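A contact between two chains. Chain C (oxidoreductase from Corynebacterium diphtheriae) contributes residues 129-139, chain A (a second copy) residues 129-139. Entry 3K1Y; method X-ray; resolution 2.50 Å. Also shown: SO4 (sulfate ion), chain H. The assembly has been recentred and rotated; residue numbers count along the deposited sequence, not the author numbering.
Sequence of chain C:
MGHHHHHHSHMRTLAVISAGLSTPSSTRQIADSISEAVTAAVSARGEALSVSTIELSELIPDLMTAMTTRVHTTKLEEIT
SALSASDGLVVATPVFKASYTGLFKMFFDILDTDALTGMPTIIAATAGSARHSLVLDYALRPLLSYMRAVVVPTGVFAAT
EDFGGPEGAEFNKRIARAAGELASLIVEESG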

# COMPACT_ATOMS: atom_id res chain seq x y z
N SER C 129 7.21 -8.65 16.50
CA SER C 129 6.13 -7.79 16.97
C SER C 129 5.03 -7.73 15.90
O SER C 129 5.08 -8.47 14.91
CB SER C 129 6.65 -6.38 17.27
OG SER C 129 7.42 -5.88 16.20
N ALA C 130 4.06 -6.85 16.11
CA ALA C 130 2.97 -6.71 15.15
C ALA C 130 3.06 -5.40 14.37
O ALA C 130 2.18 -5.10 13.57
CB ALA C 130 1.62 -6.79 15.87
N ARG C 131 4.13 -4.63 14.58
CA ARG C 131 4.27 -3.36 13.88
C ARG C 131 4.12 -3.47 12.37
O ARG C 131 3.71 -2.51 11.71
CB ARG C 131 5.61 -2.69 14.24
CG ARG C 131 6.83 -3.58 14.17
CD ARG C 131 7.97 -3.01 15.02
NE ARG C 131 9.01 -2.38 14.22
CZ ARG C 131 9.99 -3.03 13.59
NH1 ARG C 131 10.07 -4.35 13.68
NH2 ARG C 131 10.89 -2.36 12.88
N HIS C 132 4.41 -4.64 11.81
CA HIS C 132 4.31 -4.84 10.37
C HIS C 132 3.11 -5.67 9.91
O HIS C 132 3.11 -6.20 8.80
CB HIS C 132 5.60 -5.48 9.86
CG HIS C 132 6.80 -4.58 9.94
ND1 HIS C 132 8.06 -5.05 10.24
CD2 HIS C 132 6.93 -3.25 9.74
CE1 HIS C 132 8.92 -4.05 10.21
NE2 HIS C 132 8.26 -2.95 9.91
N SER C 133 2.08 -5.77 10.74
CA SER C 133 0.92 -6.58 10.38
C SER C 133 0.24 -6.18 9.06
O SER C 133 -0.29 -7.03 8.36
CB SER C 133 -0.11 -6.56 11.52
OG SER C 133 -0.93 -5.40 11.46
N LEU C 134 0.26 -4.90 8.73
CA LEU C 134 -0.38 -4.45 7.49
C LEU C 134 0.31 -4.94 6.21
O LEU C 134 -0.06 -4.54 5.10
CB LEU C 134 -0.51 -2.92 7.48
CG LEU C 134 -1.50 -2.38 8.52
CD1 LEU C 134 -1.43 -0.87 8.60
CD2 LEU C 134 -2.91 -2.83 8.16
N VAL C 135 1.31 -5.80 6.35
CA VAL C 135 1.95 -6.33 5.16
C VAL C 135 0.89 -7.19 4.47
O VAL C 135 0.86 -7.29 3.25
CB VAL C 135 3.19 -7.21 5.49
CG1 VAL C 135 2.78 -8.48 6.24
CG2 VAL C 135 3.91 -7.58 4.20
N LEU C 136 0.01 -7.77 5.27
CA LEU C 136 -1.07 -8.62 4.77
C LEU C 136 -1.97 -7.93 3.74
O LEU C 136 -2.17 -8.44 2.64
CB LEU C 136 -1.92 -9.14 5.94
CG LEU C 136 -1.24 -10.13 6.90
CD1 LEU C 136 -2.18 -10.47 8.06
CD2 LEU C 136 -0.86 -11.39 6.14
N ASP C 137 -2.51 -6.76 4.09
CA ASP C 137 -3.40 -6.05 3.18
C ASP C 137 -2.74 -5.04 2.25
O ASP C 137 -3.44 -4.38 1.47
CB ASP C 137 -4.50 -5.33 3.97
CG ASP C 137 -5.48 -6.29 4.58
OD1 ASP C 137 -5.84 -7.26 3.88
OD2 ASP C 137 -5.90 -6.06 5.74
N TYR C 138 -1.42 -4.93 2.30
CA TYR C 138 -0.73 -3.97 1.44
C TYR C 138 0.31 -4.62 0.55
O TYR C 138 0.94 -3.94 -0.27
CB TYR C 138 -0.09 -2.86 2.28
CG TYR C 138 -1.11 -1.86 2.78
CD1 TYR C 138 -1.76 -1.01 1.89
CD2 TYR C 138 -1.45 -1.80 4.13
CE1 TYR C 138 -2.72 -0.12 2.33
CE2 TYR C 138 -2.42 -0.91 4.58
CZ TYR C 138 -3.05 -0.08 3.68
OH TYR C 138 -4.03 0.79 4.12
N ALA C 139 0.49 -5.92 0.72
CA ALA C 139 1.46 -6.65 -0.10
C ALA C 139 0.90 -8.00 -0.53
O ALA C 139 0.65 -8.22 -1.71
CB ALA C 139 2.78 -6.82 0.66
S SO4 H . -5.35 -0.26 17.68
O1 SO4 H . -5.72 0.44 16.49
O2 SO4 H . -4.23 -1.04 17.55
O3 SO4 H . -5.08 0.56 18.74
O4 SO4 H . -6.40 -1.12 17.98
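Chain A, residues 129-139: SARHSLVLDYA

Both copies fold alike here: overlapping type I turns, A130(C) to S133(C) and H132(C) to V135(C), with the same pair in chain A, lead into a helix that continues beyond the stretch. The two stretches run in the same general direction, the CA atoms of R131(C) and R131(A) 4.6 Å apart, those of L134(C) and L134(A) 6.1 Å, and those of Y138(C) and Y138(A) 7.3 Å; these three pairs mark the register. At the turns the backbones touch: R131(A) CA lies 3.3 Å from A130(C) O, and R131(C) CA 3.2 Å from A130(A) O, both as CA-H...O contacts. Reciprocal hydrogen bonds fasten this end, S133(C) OG donating to R131(A) O at 2.6 Å and S133(A) OG to R131(C) O at a very short 2.4 Å. One water joins the copies, donating to R131(C) O and R131(A) O and accepting from L134(C) N and L134(A) N. L134(C) and L134(A) both point CA-to-CB toward the other stretch, L134(C) CB 3.9 Å from L134(A) CB; L134(A) CD2 also reaches the ring edge of H132(C), 3.4 Å from H132(C) CD2. Farther along, the Y138(C) and Y138(A) rings are nearly parallel (5°) but slid apart, centroids 5.2 Å from each other, placing Y138(A) CB and Y138(C) CB each over the other's ring face, 3.9 Å from its centroid.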

# COMPACT_ATOMS: atom_id res chain seq x y z
N SER A 129 -2.05 0.53 19.91
CA SER A 129 -0.97 -0.39 19.63
C SER A 129 -0.26 0.03 18.36
O SER A 129 -0.61 1.04 17.75
CB SER A 129 -1.50 -1.82 19.48
OG SER A 129 -2.13 -2.02 18.23
N ALA A 130 0.73 -0.76 17.96
CA ALA A 130 1.50 -0.47 16.76
C ALA A 130 1.17 -1.39 15.59
O ALA A 130 1.87 -1.37 14.57
CB ALA A 130 2.99 -0.57 17.10
N ARG A 131 0.11 -2.18 15.70
CA ARG A 131 -0.22 -3.11 14.62
C ARG A 131 -0.43 -2.42 13.27
O ARG A 131 -0.18 -3.01 12.22
CB ARG A 131 -1.44 -3.97 14.99
CG ARG A 131 -2.78 -3.24 15.15
CD ARG A 131 -3.72 -4.11 15.98
NE ARG A 131 -5.12 -4.03 15.56
CZ ARG A 131 -5.96 -3.05 15.89
NH1 ARG A 131 -5.57 -2.04 16.65
NH2 ARG A 131 -7.21 -3.09 15.43
N HIS A 132 -0.86 -1.16 13.31
CA HIS A 132 -1.11 -0.39 12.09
C HIS A 132 -0.00 0.63 11.79
O HIS A 132 -0.21 1.58 11.03
CB HIS A 132 -2.46 0.32 12.21
CG HIS A 132 -3.62 -0.63 12.27
ND1 HIS A 132 -4.82 -0.31 12.89
CD2 HIS A 132 -3.77 -1.89 11.80
CE1 HIS A 132 -5.64 -1.34 12.80
NE2 HIS A 132 -5.03 -2.31 12.14
N SER A 133 1.18 0.44 12.36
CA SER A 133 2.25 1.39 12.12
C SER A 133 2.58 1.59 10.64
O SER A 133 3.09 2.64 10.26
CB SER A 133 3.51 1.01 12.90
OG SER A 133 4.06 -0.21 12.42
N LEU A 134 2.28 0.60 9.80
CA LEU A 134 2.58 0.76 8.37
C LEU A 134 1.61 1.70 7.66
O LEU A 134 1.62 1.82 6.43
CB LEU A 134 2.61 -0.60 7.65
CG LEU A 134 3.68 -1.63 8.04
CD1 LEU A 134 3.55 -2.86 7.16
CD2 LEU A 134 5.07 -1.05 7.89
N VAL A 135 0.76 2.37 8.43
CA VAL A 135 -0.17 3.33 7.84
C VAL A 135 0.67 4.49 7.33
O VAL A 135 0.24 5.25 6.46
CB VAL A 135 -1.19 3.86 8.86
CG1 VAL A 135 -0.48 4.65 9.95
CG2 VAL A 135 -2.20 4.74 8.15
N LEU A 136 1.87 4.64 7.88
CA LEU A 136 2.76 5.71 7.44
C LEU A 136 3.28 5.48 6.02
O LEU A 136 3.06 6.30 5.13
CB LEU A 136 3.95 5.83 8.39
CG LEU A 136 3.68 6.37 9.80
CD1 LEU A 136 5.00 6.53 10.56
CD2 LEU A 136 2.96 7.71 9.71
N ASP A 137 3.94 4.34 5.81
CA ASP A 137 4.51 4.04 4.50
C ASP A 137 3.60 3.61 3.38
O ASP A 137 4.02 3.56 2.22
CB ASP A 137 5.62 3.00 4.64
CG ASP A 137 6.84 3.56 5.33
OD1 ASP A 137 7.07 4.78 5.17
OD2 ASP A 137 7.55 2.80 6.01
N TYR A 138 2.34 3.31 3.69
CA TYR A 138 1.40 2.87 2.67
C TYR A 138 0.21 3.79 2.44
O TYR A 138 -0.54 3.59 1.48
CB TYR A 138 0.91 1.46 3.01
CG TYR A 138 1.98 0.42 2.81
CD1 TYR A 138 2.46 0.12 1.54
CD2 TYR A 138 2.56 -0.23 3.90
CE1 TYR A 138 3.49 -0.80 1.36
CE2 TYR A 138 3.59 -1.16 3.72
CZ TYR A 138 4.05 -1.43 2.45
OH TYR A 138 5.09 -2.30 2.26
N ALA A 139 0.03 4.77 3.32
CA ALA A 139 -1.08 5.72 3.18
C ALA A 139 -0.62 7.18 3.21
O ALA A 139 -0.91 7.93 2.28
CB ALA A 139 -2.13 5.46 4.26
O HOH W 1 1.39 -2.34 10.04